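Putative esterase/lipase/thioesterase (Silicibacter sp., PDB 2PBL) probably hydrolyses ester or thioester bonds as an alpha/beta-hydrolase, although its natural substrate is not established. Local coordinates at residues A[207-212]-A[230-235]; A[167-172]-A[220-225]; A[162-167]-A[254-259]. All blocks are in the same frame, centred on the assembly; numbering follows the deposited sequence.

Contact 1. Residues A[207-212]-A[230-235]; sequences VTVWVG and WDADHV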
ATOM      1  N   VAL A 207      -0.913 -13.632   4.271  1.00 11.90           N
ATOM      2  CA  VAL A 207      -1.276 -12.691   3.253  1.00 11.56           C
ATOM      3  C   VAL A 207      -2.791 -12.806   3.006  1.00 10.76           C
ATOM      4  O   VAL A 207      -3.300 -13.879   2.768  1.00 10.78           O
ATOM      5  CB  VAL A 207      -0.555 -12.998   1.896  1.00 12.36           C
ATOM      6  CG1 VAL A 207      -0.997 -11.936   0.818  1.00 16.12           C
ATOM      7  CG2 VAL A 207       0.938 -12.990   2.055  1.00 16.16           C
ATOM      8  N   THR A 208      -3.468 -11.663   3.018  1.00 12.33           N
ATOM      9  CA  THR A 208      -4.913 -11.605   2.785  1.00 13.35           C
ATOM     10  C   THR A 208      -5.136 -10.521   1.727  1.00 13.84           C
ATOM     11  O   THR A 208      -4.821  -9.365   1.961  1.00 13.96           O
ATOM     12  CB  THR A 208      -5.701 -11.282   4.069  1.00 13.05           C
ATOM     13  OG1 THR A 208      -5.413 -12.246   5.101  1.00 13.80           O
ATOM     14  CG2 THR A 208      -7.219 -11.313   3.782  1.00 17.00           C
ATOM     15  N   VAL A 209      -5.646 -10.919   0.571  1.00 14.21           N
ATOM     16  CA  VAL A 209      -5.950  -9.989  -0.506  1.00 11.96           C
ATOM     17  C   VAL A 209      -7.362  -9.472  -0.268  1.00 14.01           C
ATOM     18  O   VAL A 209      -8.336 -10.218  -0.159  1.00 12.48           O
ATOM     19  CB  VAL A 209      -5.787 -10.620  -1.882  1.00 16.76           C
ATOM     20  CG1 VAL A 209      -5.989  -9.556  -2.982  1.00 11.13           C
ATOM     21  CG2 VAL A 209      -4.428 -11.265  -1.991  1.00 18.08           C
ATOM     22  N   TRP A 210      -7.444  -8.163  -0.145  1.00 13.93           N
ATOM     23  CA  TRP A 210      -8.682  -7.491   0.217  1.00 14.14           C
ATOM     24  C   TRP A 210      -9.083  -6.632  -0.964  1.00 15.46           C
ATOM     25  O   TRP A 210      -8.357  -5.758  -1.380  1.00 13.89           O
ATOM     26  CB  TRP A 210      -8.410  -6.657   1.476  1.00 16.35           C
ATOM     27  CG  TRP A 210      -9.596  -6.097   2.107  1.00 14.02           C
ATOM     28  CD1 TRP A 210     -10.374  -5.073   1.628  1.00 19.46           C
ATOM     29  CD2 TRP A 210     -10.209  -6.544   3.311  1.00 14.12           C
ATOM     30  NE1 TRP A 210     -11.413  -4.851   2.483  1.00 17.94           N
ATOM     31  CE2 TRP A 210     -11.349  -5.748   3.516  1.00 15.37           C
ATOM     32  CE3 TRP A 210      -9.902  -7.548   4.246  1.00 17.59           C
ATOM     33  CZ2 TRP A 210     -12.181  -5.894   4.642  1.00 20.54           C
ATOM     34  CZ3 TRP A 210     -10.734  -7.707   5.345  1.00 18.39           C
ATOM     35  CH2 TRP A 210     -11.850  -6.867   5.544  1.00 19.14           C
ATOM     36  N   VAL A 211     -10.272  -6.851  -1.493  1.00 14.66           N
ATOM     37  CA  VAL A 211     -10.702  -6.077  -2.658  1.00 15.77           C
ATOM     38  C   VAL A 211     -12.171  -5.712  -2.565  1.00 16.30           C
ATOM     39  O   VAL A 211     -12.944  -6.445  -1.995  1.00 15.27           O
ATOM     40  CB  VAL A 211     -10.394  -6.872  -3.942  1.00 14.62           C
ATOM     41  CG1 VAL A 211     -11.219  -8.150  -4.045  1.00 17.10           C
ATOM     42  CG2 VAL A 211     -10.577  -6.010  -5.174  1.00 12.07           C
ATOM     43  N   GLY A 212     -12.552  -4.573  -3.120  1.00 16.74           N
ATOM     44  CA  GLY A 212     -13.943  -4.156  -3.049  1.00 16.40           C
ATOM     45  C   GLY A 212     -14.835  -4.867  -4.045  1.00 15.16           C
ATOM     46  O   GLY A 212     -14.489  -5.022  -5.220  1.00 17.28           O
ATOM     47  N   TRP A 230      -0.339 -17.347  -4.779  1.00 15.01           N
ATOM     48  CA  TRP A 230       0.249 -17.489  -3.428  1.00 14.05           C
ATOM     49  C   TRP A 230      -0.588 -18.293  -2.451  1.00 17.50           C
ATOM     50  O   TRP A 230      -0.245 -18.414  -1.248  1.00 16.26           O
ATOM     51  CB  TRP A 230       0.391 -16.065  -2.865  1.00 15.41           C
ATOM     52  CG  TRP A 230       1.452 -15.143  -3.471  1.00 15.02           C
ATOM     53  CD1 TRP A 230       2.137 -15.287  -4.652  1.00 15.18           C
ATOM     54  CD2 TRP A 230       1.858 -13.869  -2.929  1.00  5.60           C
ATOM     55  NE1 TRP A 230       3.001 -14.230  -4.821  1.00 12.72           N
ATOM     56  CE2 TRP A 230       2.845 -13.350  -3.772  1.00 17.26           C
ATOM     57  CE3 TRP A 230       1.535 -13.167  -1.746  1.00 17.29           C
ATOM     58  CZ2 TRP A 230       3.448 -12.136  -3.536  1.00  7.68           C
ATOM     59  CZ3 TRP A 230       2.189 -11.942  -1.496  1.00 11.46           C
ATOM     60  CH2 TRP A 230       3.132 -11.453  -2.388  1.00 16.78           C
ATOM     61  N   ASP A 231      -1.709 -18.827  -2.920  1.00 16.46           N
ATOM     62  CA  ASP A 231      -2.649 -19.458  -2.015  1.00 17.19           C
ATOM     63  C   ASP A 231      -2.960 -18.531  -0.794  1.00 17.78           C
ATOM     64  O   ASP A 231      -2.923 -18.964   0.391  1.00 17.10           O
ATOM     65  CB  ASP A 231      -2.077 -20.806  -1.599  1.00 18.12           C
ATOM     66  CG  ASP A 231      -3.108 -21.720  -0.955  1.00 33.53           C
ATOM     67  OD1 ASP A 231      -4.332 -21.426  -1.020  1.00 38.85           O
ATOM     68  OD2 ASP A 231      -2.670 -22.749  -0.375  1.00 50.47           O
ATOM     69  N   ALA A 232      -3.239 -17.252  -1.067  1.00 13.50           N
ATOM     70  CA  ALA A 232      -3.468 -16.283  -0.006  1.00 14.87           C
ATOM     71  C   ALA A 232      -4.918 -16.323   0.418  1.00 16.78           C
ATOM     72  O   ALA A 232      -5.736 -16.889  -0.303  1.00 17.81           O
ATOM     73  CB  ALA A 232      -3.116 -14.863  -0.492  1.00 13.86           C
ATOM     74  N   ASP A 233      -5.247 -15.767   1.597  1.00 14.98           N
ATOM     75  CA  ASP A 233      -6.663 -15.564   1.970  1.00 14.19           C
ATOM     76  C   ASP A 233      -7.204 -14.495   0.993  1.00 15.05           C
ATOM     77  O   ASP A 233      -6.433 -13.773   0.333  1.00 15.01           O
ATOM     78  CB  ASP A 233      -6.873 -15.113   3.422  1.00 12.98           C
ATOM     79  CG  ASP A 233      -6.595 -16.241   4.462  1.00 18.55           C
ATOM     80  OD1 ASP A 233      -6.123 -17.324   4.053  1.00 30.21           O
ATOM     81  OD2 ASP A 233      -6.844 -16.037   5.681  1.00 26.47           O
ATOM     82  N   HIS A 234      -8.533 -14.416   0.888  1.00 14.96           N
ATOM     83  CA  HIS A 234      -9.197 -13.509  -0.022  1.00 14.58           C
ATOM     84  C   HIS A 234     -10.475 -12.996   0.582  1.00 16.33           C
ATOM     85  O   HIS A 234     -11.323 -13.784   0.908  1.00 16.90           O
ATOM     86  CB  HIS A 234      -9.523 -14.288  -1.302  1.00 15.52           C
ATOM     87  CG  HIS A 234     -10.047 -13.443  -2.427  1.00 10.66           C
ATOM     88  ND1 HIS A 234     -10.607 -14.004  -3.558  1.00 20.99           N
ATOM     89  CD2 HIS A 234     -10.018 -12.095  -2.644  1.00 15.74           C
ATOM     90  CE1 HIS A 234     -10.921 -13.043  -4.411  1.00 18.38           C
ATOM     91  NE2 HIS A 234     -10.575 -11.878  -3.887  1.00 19.23           N
ATOM     92  N   VAL A 235     -10.586 -11.669   0.694  1.00 15.89           N
ATOM     93  CA  VAL A 235     -11.777 -10.989   1.176  1.00 16.28           C
ATOM     94  C   VAL A 235     -12.355 -10.032   0.123  1.00 18.72           C
ATOM     95  O   VAL A 235     -11.641  -9.149  -0.409  1.00 18.34           O
ATOM     96  CB  VAL A 235     -11.512 -10.208   2.434  1.00 15.68           C
ATOM     97  CG1 VAL A 235     -12.783  -9.438   2.851  1.00 18.06           C
ATOM     98  CG2 VAL A 235     -11.084 -11.149   3.585  1.00 15.33           C
TER
HETATM   99  O   HOH W   1      -7.103 -13.691   6.666  1.00 19.30           O
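The side chains of Val235 and Trp210 run side by side, pointing the same way. The two residues are paired on parallel strands 206-212 and 233-237, the ends of a beta-alpha-beta crossover in the alpha/beta-hydrolase sheet. Val235 CG1 sits over one indole face, 3.6 Å from the centroid of the Trp210 six-membered ring, 8° off its normal, a CH-pi contact. Trp210 points to the sheet face that helix 255-261 covers; CG, anti to the backbone N (chi1 -170°), sets the indole's direction. An alanine in place of Trp210 would probably leave Val235 CG1 without its aromatic partner and open a gap beneath that helix. On the same face, Thr208 CG2 meets Val235 CG2 at 3.9 Å. Val209 and His234 point to the other face, toward helix 217-230. The edge of the imidazole faces Val209 O, and His234 NE2 lies 3.8 Å from Val211 CG1. Before strand 233-237 begins, Val207 crosses Trp230 at about a right angle, its CG1 at the ring edge near CE3. Four backbone bonds join the strands, the straightest from Val235 N to Val209 O. At the exposed margin one water bridges Thr208 OG1, at 2.7 Å, and Asp233 OD2, at 2.6 Å.

Contact 2. Residues A[167-172]-A[220-225]; sequences SPLSDL and LDQAIW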
ATOM      1  N   SER A 167      -6.781  -4.145  -2.874  1.00 13.62           N
ATOM      2  CA  SER A 167      -6.982  -3.847  -4.285  1.00 14.80           C
ATOM      3  C   SER A 167      -5.632  -3.732  -5.000  1.00 15.31           C
ATOM      4  O   SER A 167      -5.354  -2.750  -5.698  1.00 14.94           O
ATOM      5  CB  SER A 167      -7.781  -2.561  -4.406  1.00 13.22           C
ATOM      6  OG  SER A 167      -8.897  -2.588  -3.506  1.00 23.26           O
ATOM      7  N   PRO A 168      -4.789  -4.783  -4.874  1.00 16.10           N
ATOM      8  CA  PRO A 168      -3.466  -4.710  -5.464  1.00 15.49           C
ATOM      9  C   PRO A 168      -3.364  -4.891  -7.001  1.00 16.55           C
ATOM     10  O   PRO A 168      -4.240  -5.474  -7.668  1.00 13.73           O
ATOM     11  CB  PRO A 168      -2.762  -5.921  -4.840  1.00 16.84           C
ATOM     12  CG  PRO A 168      -3.906  -6.931  -4.691  1.00 11.05           C
ATOM     13  CD  PRO A 168      -5.014  -6.055  -4.155  1.00 12.32           C
ATOM     14  N   LEU A 169      -2.288  -4.355  -7.537  1.00 16.38           N
ATOM     15  CA  LEU A 169      -1.845  -4.720  -8.883  1.00 17.27           C
ATOM     16  C   LEU A 169      -0.849  -5.869  -8.685  1.00 16.44           C
ATOM     17  O   LEU A 169       0.271  -5.636  -8.167  1.00 17.53           O
ATOM     18  CB  LEU A 169      -1.196  -3.532  -9.566  1.00 17.71           C
ATOM     19  CG  LEU A 169      -2.361  -2.529  -9.755  1.00 24.23           C
ATOM     20  CD1 LEU A 169      -2.014  -1.101  -9.609  1.00 22.82           C
ATOM     21  CD2 LEU A 169      -3.024  -2.842 -11.097  1.00 20.73           C
ATOM     22  N   SER A 170      -1.205  -7.071  -9.153  1.00 15.26           N
ATOM     23  CA  SER A 170      -0.379  -8.268  -8.957  1.00 16.19           C
ATOM     24  C   SER A 170       0.359  -8.768 -10.188  1.00 17.81           C
ATOM     25  O   SER A 170       1.356  -9.512 -10.080  1.00 15.26           O
ATOM     26  CB  SER A 170      -1.223  -9.392  -8.383  1.00 18.19           C
ATOM     27  OG  SER A 170      -2.229  -9.785  -9.292  1.00 16.60           O
ATOM     28  N   ASP A 171      -0.146  -8.344 -11.348  1.00 15.31           N
ATOM     29  CA  ASP A 171       0.402  -8.709 -12.615  1.00 18.00           C
ATOM     30  C   ASP A 171       0.470  -7.390 -13.342  1.00 17.31           C
ATOM     31  O   ASP A 171      -0.571  -6.737 -13.593  1.00 16.81           O
ATOM     32  CB  ASP A 171      -0.534  -9.705 -13.288  1.00 17.47           C
ATOM     33  CG  ASP A 171       0.039 -10.268 -14.583  1.00 19.99           C
ATOM     34  OD1 ASP A 171       1.032  -9.730 -15.113  1.00 16.25           O
ATOM     35  OD2 ASP A 171      -0.532 -11.245 -15.070  1.00 24.80           O
ATOM     36  N   LEU A 172       1.688  -6.920 -13.591  1.00 16.46           N
ATOM     37  CA  LEU A 172       1.831  -5.666 -14.303  1.00 16.23           C
ATOM     38  C   LEU A 172       1.782  -5.782 -15.835  1.00 14.73           C
ATOM     39  O   LEU A 172       1.739  -4.763 -16.505  1.00 18.02           O
ATOM     40  CB  LEU A 172       3.120  -4.979 -13.880  1.00 19.27           C
ATOM     41  CG  LEU A 172       3.296  -4.764 -12.362  1.00 16.26           C
ATOM     42  CD1 LEU A 172       4.528  -3.819 -12.132  1.00 22.22           C
ATOM     43  CD2 LEU A 172       2.079  -4.208 -11.680  1.00 23.84           C
ATOM     44  N   LEU A 220     -10.764  -6.857  -9.565  1.00 14.69           N
ATOM     45  CA  LEU A 220     -11.196  -8.129  -9.050  1.00 15.82           C
ATOM     46  C   LEU A 220     -10.304  -9.242  -9.608  1.00 14.99           C
ATOM     47  O   LEU A 220      -9.929 -10.188  -8.886  1.00 15.32           O
ATOM     48  CB  LEU A 220     -12.681  -8.373  -9.397  1.00 16.59           C
ATOM     49  CG  LEU A 220     -13.663  -7.464  -8.679  1.00 19.05           C
ATOM     50  CD1 LEU A 220     -15.067  -7.697  -9.230  1.00 23.47           C
ATOM     51  CD2 LEU A 220     -13.629  -7.706  -7.185  1.00 14.66           C
ATOM     52  N   ASP A 221      -9.927  -9.121 -10.874  1.00 15.82           N
ATOM     53  CA  ASP A 221      -9.034 -10.089 -11.508  1.00 15.23           C
ATOM     54  C   ASP A 221      -7.616 -10.043 -10.889  1.00 14.15           C
ATOM     55  O   ASP A 221      -7.054 -11.065 -10.511  1.00 12.86           O
ATOM     56  CB  ASP A 221      -8.938  -9.832 -13.020  1.00 13.74           C
ATOM     57  CG  ASP A 221     -10.260 -10.094 -13.733  1.00 21.73           C
ATOM     58  OD1 ASP A 221     -11.145 -10.669 -13.071  1.00 24.79           O
ATOM     59  OD2 ASP A 221     -10.428  -9.683 -14.913  1.00 21.08           O
ATOM     60  N   GLN A 222      -7.079  -8.843 -10.791  1.00 14.19           N
ATOM     61  CA  GLN A 222      -5.769  -8.635 -10.183  1.00 14.17           C
ATOM     62  C   GLN A 222      -5.715  -9.271  -8.774  1.00 12.70           C
ATOM     63  O   GLN A 222      -4.704  -9.853  -8.393  1.00 14.32           O
ATOM     64  CB  GLN A 222      -5.448  -7.132 -10.114  1.00 17.45           C
ATOM     65  CG  GLN A 222      -5.125  -6.469 -11.452  1.00 16.56           C
ATOM     66  CD  GLN A 222      -3.737  -6.775 -11.973  1.00 17.65           C
ATOM     67  OE1 GLN A 222      -2.934  -7.434 -11.316  1.00 14.45           O
ATOM     68  NE2 GLN A 222      -3.462  -6.315 -13.181  1.00 16.29           N
ATOM     69  N   ALA A 223      -6.810  -9.202  -8.027  1.00 12.41           N
ATOM     70  CA  ALA A 223      -6.853  -9.761  -6.681  1.00 12.25           C
ATOM     71  C   ALA A 223      -6.798 -11.281  -6.695  1.00 14.13           C
ATOM     72  O   ALA A 223      -5.977 -11.877  -6.024  1.00 15.95           O
ATOM     73  CB  ALA A 223      -8.075  -9.262  -5.937  1.00 11.88           C
ATOM     74  N   ILE A 224      -7.691 -11.915  -7.444  1.00 14.57           N
ATOM     75  CA  ILE A 224      -7.756 -13.364  -7.514  1.00 15.11           C
ATOM     76  C   ILE A 224      -6.479 -13.949  -8.129  1.00 12.42           C
ATOM     77  O   ILE A 224      -6.070 -15.062  -7.766  1.00 13.17           O
ATOM     78  CB  ILE A 224      -9.052 -13.844  -8.244  1.00 15.94           C
ATOM     79  CG1 ILE A 224      -9.252 -15.366  -8.123  1.00 19.72           C
ATOM     80  CG2 ILE A 224      -9.029 -13.497  -9.700  1.00 20.33           C
ATOM     81  CD1 ILE A 224      -9.589 -15.851  -6.777  1.00 25.65           C
ATOM     82  N   TRP A 225      -5.844 -13.227  -9.059  1.00 12.52           N
ATOM     83  CA  TRP A 225      -4.562 -13.695  -9.555  1.00 14.56           C
ATOM     84  C   TRP A 225      -3.536 -13.857  -8.436  1.00 15.39           C
ATOM     85  O   TRP A 225      -2.818 -14.886  -8.418  1.00 16.70           O
ATOM     86  CB  TRP A 225      -3.985 -12.853 -10.665  1.00 14.94           C
ATOM     87  CG  TRP A 225      -4.763 -12.960 -11.936  1.00 20.20           C
ATOM     88  CD1 TRP A 225      -5.452 -14.053 -12.405  1.00 21.10           C
ATOM     89  CD2 TRP A 225      -4.910 -11.939 -12.921  1.00 17.79           C
ATOM     90  NE1 TRP A 225      -6.040 -13.747 -13.610  1.00 25.46           N
ATOM     91  CE2 TRP A 225      -5.730 -12.459 -13.945  1.00 16.82           C
ATOM     92  CE3 TRP A 225      -4.444 -10.638 -13.031  1.00 15.22           C
ATOM     93  CZ2 TRP A 225      -6.075 -11.708 -15.080  1.00 21.46           C
ATOM     94  CZ3 TRP A 225      -4.783  -9.885 -14.160  1.00 24.29           C
ATOM     95  CH2 TRP A 225      -5.609 -10.431 -15.164  1.00 19.64           C
TER
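Gln222 reaches from helix 217-230 to the loop that follows strand 160-166 of the alpha/beta-hydrolase sheet and grips its backbone at Ser170 and Asp171. It is the first residue of segment 220-225 to meet the loop. Gln222 CB rests 3.2 Å from Pro168 O. The chain then bends at chi2 (-76°), which swings CD away from a straight course. The amide beyond it works with both ends. Gln222 OE1 accepts two backbone N-H groups. Asp171 N lies 2.9 Å from Gln222 OE1, in the carbonyl plane and on a lone pair. Ser170 N lies 2.8 Å from Gln222 OE1, 40° out of that plane. Gln222 NE2 donates to Asp171 O at 3.0 Å, and this acceptor is almost in the amide plane. Bonds at both ends fix the rotation of the amide and tell its oxygen from its nitrogen. NE2 also bonds to Tyr8 OH. The side chain of Leu169 lies aslant to that of Gln222, its CD2 touching the amide at CD and NE2. The main chain of Gln222 has a partner as well. With OG between its own backbone N and carbonyl carbon (chi1 64°), Ser170 turns the hydroxyl to the helix, where OG donates to Gln222 O at 2.6 Å, on a lone pair. Ala223 comes next and turns to the sheet, where its side chain touches Val209 and Val211. Three residues on from Gln222, Trp225 closes the contact on its more exposed side. Trp225 CB is 3.8 Å from Ser170 OG, and Trp225 CE3 lies 4.0 Å from Asp171 CB.

Contact 3. Residues A[162-167]-A[254-259]; sequences NVVPIS and SDLVAV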
ATOM      1  N   ASN A 162       1.894 -10.157   8.983  1.00 12.90           N
ATOM      2  CA  ASN A 162       0.731 -10.123   8.076  1.00 11.73           C
ATOM      3  C   ASN A 162       1.020  -9.146   6.941  1.00 10.88           C
ATOM      4  O   ASN A 162       1.655  -8.083   7.137  1.00 10.27           O
ATOM      5  CB  ASN A 162      -0.558  -9.560   8.752  1.00 16.01           C
ATOM      6  CG  ASN A 162      -1.002 -10.285  10.026  1.00  6.24           C
ATOM      7  OD1 ASN A 162      -0.970 -11.484  10.087  1.00  7.55           O
ATOM      8  ND2 ASN A 162      -1.520  -9.501  11.091  1.00  9.20           N
ATOM      9  N   VAL A 163       0.536  -9.486   5.749  1.00 10.57           N
ATOM     10  CA  VAL A 163       0.569  -8.585   4.600  1.00 10.88           C
ATOM     11  C   VAL A 163      -0.836  -8.578   4.001  1.00 10.90           C
ATOM     12  O   VAL A 163      -1.346  -9.641   3.590  1.00 11.03           O
ATOM     13  CB  VAL A 163       1.613  -8.948   3.513  1.00 10.27           C
ATOM     14  CG1 VAL A 163       1.535  -7.902   2.412  1.00 13.64           C
ATOM     15  CG2 VAL A 163       2.999  -8.971   4.097  1.00 13.47           C
ATOM     16  N   VAL A 164      -1.416  -7.370   3.920  1.00 11.92           N
ATOM     17  CA  VAL A 164      -2.793  -7.142   3.419  1.00  9.82           C
ATOM     18  C   VAL A 164      -2.784  -6.114   2.297  1.00 12.60           C
ATOM     19  O   VAL A 164      -2.936  -4.900   2.538  1.00  8.51           O
ATOM     20  CB  VAL A 164      -3.786  -6.705   4.540  1.00 11.50           C
ATOM     21  CG1 VAL A 164      -5.227  -6.609   3.992  1.00 13.06           C
ATOM     22  CG2 VAL A 164      -3.728  -7.680   5.692  1.00 10.60           C
ATOM     23  N   PRO A 165      -2.603  -6.586   1.050  1.00  9.09           N
ATOM     24  CA  PRO A 165      -2.673  -5.725  -0.143  1.00 11.61           C
ATOM     25  C   PRO A 165      -4.122  -5.489  -0.462  1.00 11.07           C
ATOM     26  O   PRO A 165      -4.892  -6.452  -0.596  1.00 11.80           O
ATOM     27  CB  PRO A 165      -2.078  -6.620  -1.241  1.00  8.71           C
ATOM     28  CG  PRO A 165      -1.391  -7.727  -0.525  1.00 15.25           C
ATOM     29  CD  PRO A 165      -2.220  -7.965   0.649  1.00 12.27           C
ATOM     30  N   ILE A 166      -4.508  -4.219  -0.458  1.00 14.76           N
ATOM     31  CA  ILE A 166      -5.862  -3.831  -0.639  1.00 10.96           C
ATOM     32  C   ILE A 166      -5.981  -3.409  -2.108  1.00 14.30           C
ATOM     33  O   ILE A 166      -5.333  -2.446  -2.544  1.00 13.69           O
ATOM     34  CB  ILE A 166      -6.204  -2.663   0.287  1.00 12.63           C
ATOM     35  CG1 ILE A 166      -5.920  -3.026   1.769  1.00  7.02           C
ATOM     36  CG2 ILE A 166      -7.635  -2.269   0.058  1.00 12.37           C
ATOM     37  CD1 ILE A 166      -5.895  -1.738   2.752  1.00 13.69           C
ATOM     38  N   SER A 167      -6.781  -4.145  -2.874  1.00 13.62           N
ATOM     39  CA  SER A 167      -6.982  -3.847  -4.285  1.00 14.80           C
ATOM     40  C   SER A 167      -5.632  -3.732  -5.000  1.00 15.31           C
ATOM     41  O   SER A 167      -5.354  -2.750  -5.698  1.00 14.94           O
ATOM     42  CB  SER A 167      -7.781  -2.561  -4.406  1.00 13.22           C
ATOM     43  OG  SER A 167      -8.897  -2.588  -3.506  1.00 23.26           O
ATOM     44  N   SER A 254     -13.076  -2.290  12.679  1.00 19.75           N
ATOM     45  CA  SER A 254     -13.330  -2.828  11.360  1.00 17.26           C
ATOM     46  C   SER A 254     -12.694  -4.181  11.145  1.00 18.93           C
ATOM     47  O   SER A 254     -11.675  -4.513  11.775  1.00 20.81           O
ATOM     48  CB  SER A 254     -12.845  -1.848  10.303  1.00 17.66           C
ATOM     49  OG  SER A 254     -11.433  -1.679  10.325  1.00 17.94           O
ATOM     50  N   ASP A 255     -13.302  -4.968  10.271  1.00 17.41           N
ATOM     51  CA  ASP A 255     -12.746  -6.250   9.923  1.00 18.63           C
ATOM     52  C   ASP A 255     -11.408  -6.094   9.218  1.00 16.10           C
ATOM     53  O   ASP A 255     -10.550  -6.922   9.388  1.00 16.91           O
ATOM     54  CB  ASP A 255     -13.686  -7.045   9.048  1.00 17.07           C
ATOM     55  CG  ASP A 255     -14.982  -7.443   9.777  1.00 25.09           C
ATOM     56  OD1 ASP A 255     -15.015  -7.526  11.022  1.00 26.79           O
ATOM     57  OD2 ASP A 255     -15.960  -7.691   9.080  1.00 29.14           O
ATOM     58  N   LEU A 256     -11.254  -5.038   8.428  1.00 15.78           N
ATOM     59  CA  LEU A 256      -9.970  -4.743   7.754  1.00 16.86           C
ATOM     60  C   LEU A 256      -8.880  -4.487   8.818  1.00 14.90           C
ATOM     61  O   LEU A 256      -7.814  -5.096   8.782  1.00 17.01           O
ATOM     62  CB  LEU A 256     -10.099  -3.537   6.851  1.00 15.74           C
ATOM     63  CG  LEU A 256      -8.864  -3.084   6.063  1.00 16.50           C
ATOM     64  CD1 LEU A 256      -8.267  -4.166   5.158  1.00 14.99           C
ATOM     65  CD2 LEU A 256      -9.223  -1.842   5.217  1.00 18.07           C
ATOM     66  N   VAL A 257      -9.160  -3.639   9.793  1.00 17.34           N
ATOM     67  CA  VAL A 257      -8.180  -3.432  10.889  1.00 16.67           C
ATOM     68  C   VAL A 257      -7.871  -4.755  11.598  1.00 14.87           C
ATOM     69  O   VAL A 257      -6.717  -5.031  11.968  1.00 14.86           O
ATOM     70  CB  VAL A 257      -8.617  -2.360  11.887  1.00 16.50           C
ATOM     71  CG1 VAL A 257      -7.740  -2.384  13.124  1.00 19.63           C
ATOM     72  CG2 VAL A 257      -8.515  -1.011  11.243  1.00 15.76           C
ATOM     73  N   ALA A 258      -8.891  -5.592  11.754  1.00 15.19           N
ATOM     74  CA  ALA A 258      -8.716  -6.869  12.436  1.00 16.36           C
ATOM     75  C   ALA A 258      -7.744  -7.829  11.702  1.00 16.17           C
ATOM     76  O   ALA A 258      -6.862  -8.452  12.360  1.00 14.56           O
ATOM     77  CB  ALA A 258     -10.067  -7.528  12.669  1.00 15.95           C
ATOM     78  N   VAL A 259      -7.886  -7.958  10.379  0.50 14.28           N
ATOM     79  CA  VAL A 259      -7.021  -8.875   9.609  0.50 14.44           C
ATOM     80  C   VAL A 259      -5.556  -8.366   9.490  0.50 12.63           C
ATOM     81  O   VAL A 259      -4.605  -9.161   9.429  0.50 16.24           O
ATOM     82  CB  VAL A 259      -7.627  -9.237   8.232  0.50 12.45           C
ATOM     83  CG1 VAL A 259      -7.568  -8.092   7.257  0.50  9.14           C
ATOM     84  CG2 VAL A 259      -6.923 -10.439   7.649  0.50 14.00           C
TER
HETATM   85  O   HOH W   2      -3.957 -11.642   9.139  1.00 16.43           O
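Leu256 packs against Val164 and Ile166 of the strand, at the buried part of the contact. Its CD1 touches both, and its CD2 touches Ile166. Leu256 CD1 is 4.1 Å from Val164 CG1, and Leu256 CD2 is 4.1 Å from Ile166 CD1. Both pairs of side chains cross at a slant. The CB of Leu256 does not point at the strand; CG stands anti to the backbone N (chi1 180°), and from there the two methyls come closer. Ile166 meets them with its terminal CD1. Val164 CG2 also lies 4.1 Å from Val259 O; its approach to Val259 CG1 is doubtful, since that side chain has a second conformer. No direct hydrogen bond joins the two segments. The packing belongs to the layered alpha/beta-hydrolase fold, in which helix 255-261 covers one face of the central sheet. The axes of strand 162-166 and helix 255-259 approach to 9.9 Å, with 143° between their N-to-C directions. Leu256 also touches Trp210 of the neighbouring strand. Ser254 caps the start of the helix: its OG accepts from Val257 N at 3.0 Å. The other end of the contact is looser and polar. Here Asn162 and Val259 O are joined through a water rather than directly. The water donates to Val259 O at 2.6 Å and only weakly to Asn162 OD1, at 3.1 Å. The amide nitrogen of Asn162 serves the chain end instead: ND2 bonds to Ile260 O and Ala262 O, and stays 3.5 Å from Val259 O.

How the contacts relate
The three contacts meet around strands 160-166 and 206-212, neighbours in the central sheet. Contacts 1 and 3 have centres about 9 Å apart and are joined by a probable backbone hydrogen bond, Thr208 N to Val163 O, 3.0 Å. Contacts 1 and 2, about 10 Å between centres, meet on the face covered by helix 217-230, where Val209 CG1 lies 3.6 Å from Ala223 CB. Contacts 2 and 3 have centres about 15 Å apart and share Ser167. Ser167 N lies 2.7 Å from Trp210 O, a probable hydrogen bond, and Ser167 OG bonds to Glu215. Glu215 probably forms a catalytic triad with Ser137 and His242, so the shared residue lies beside the likely active site.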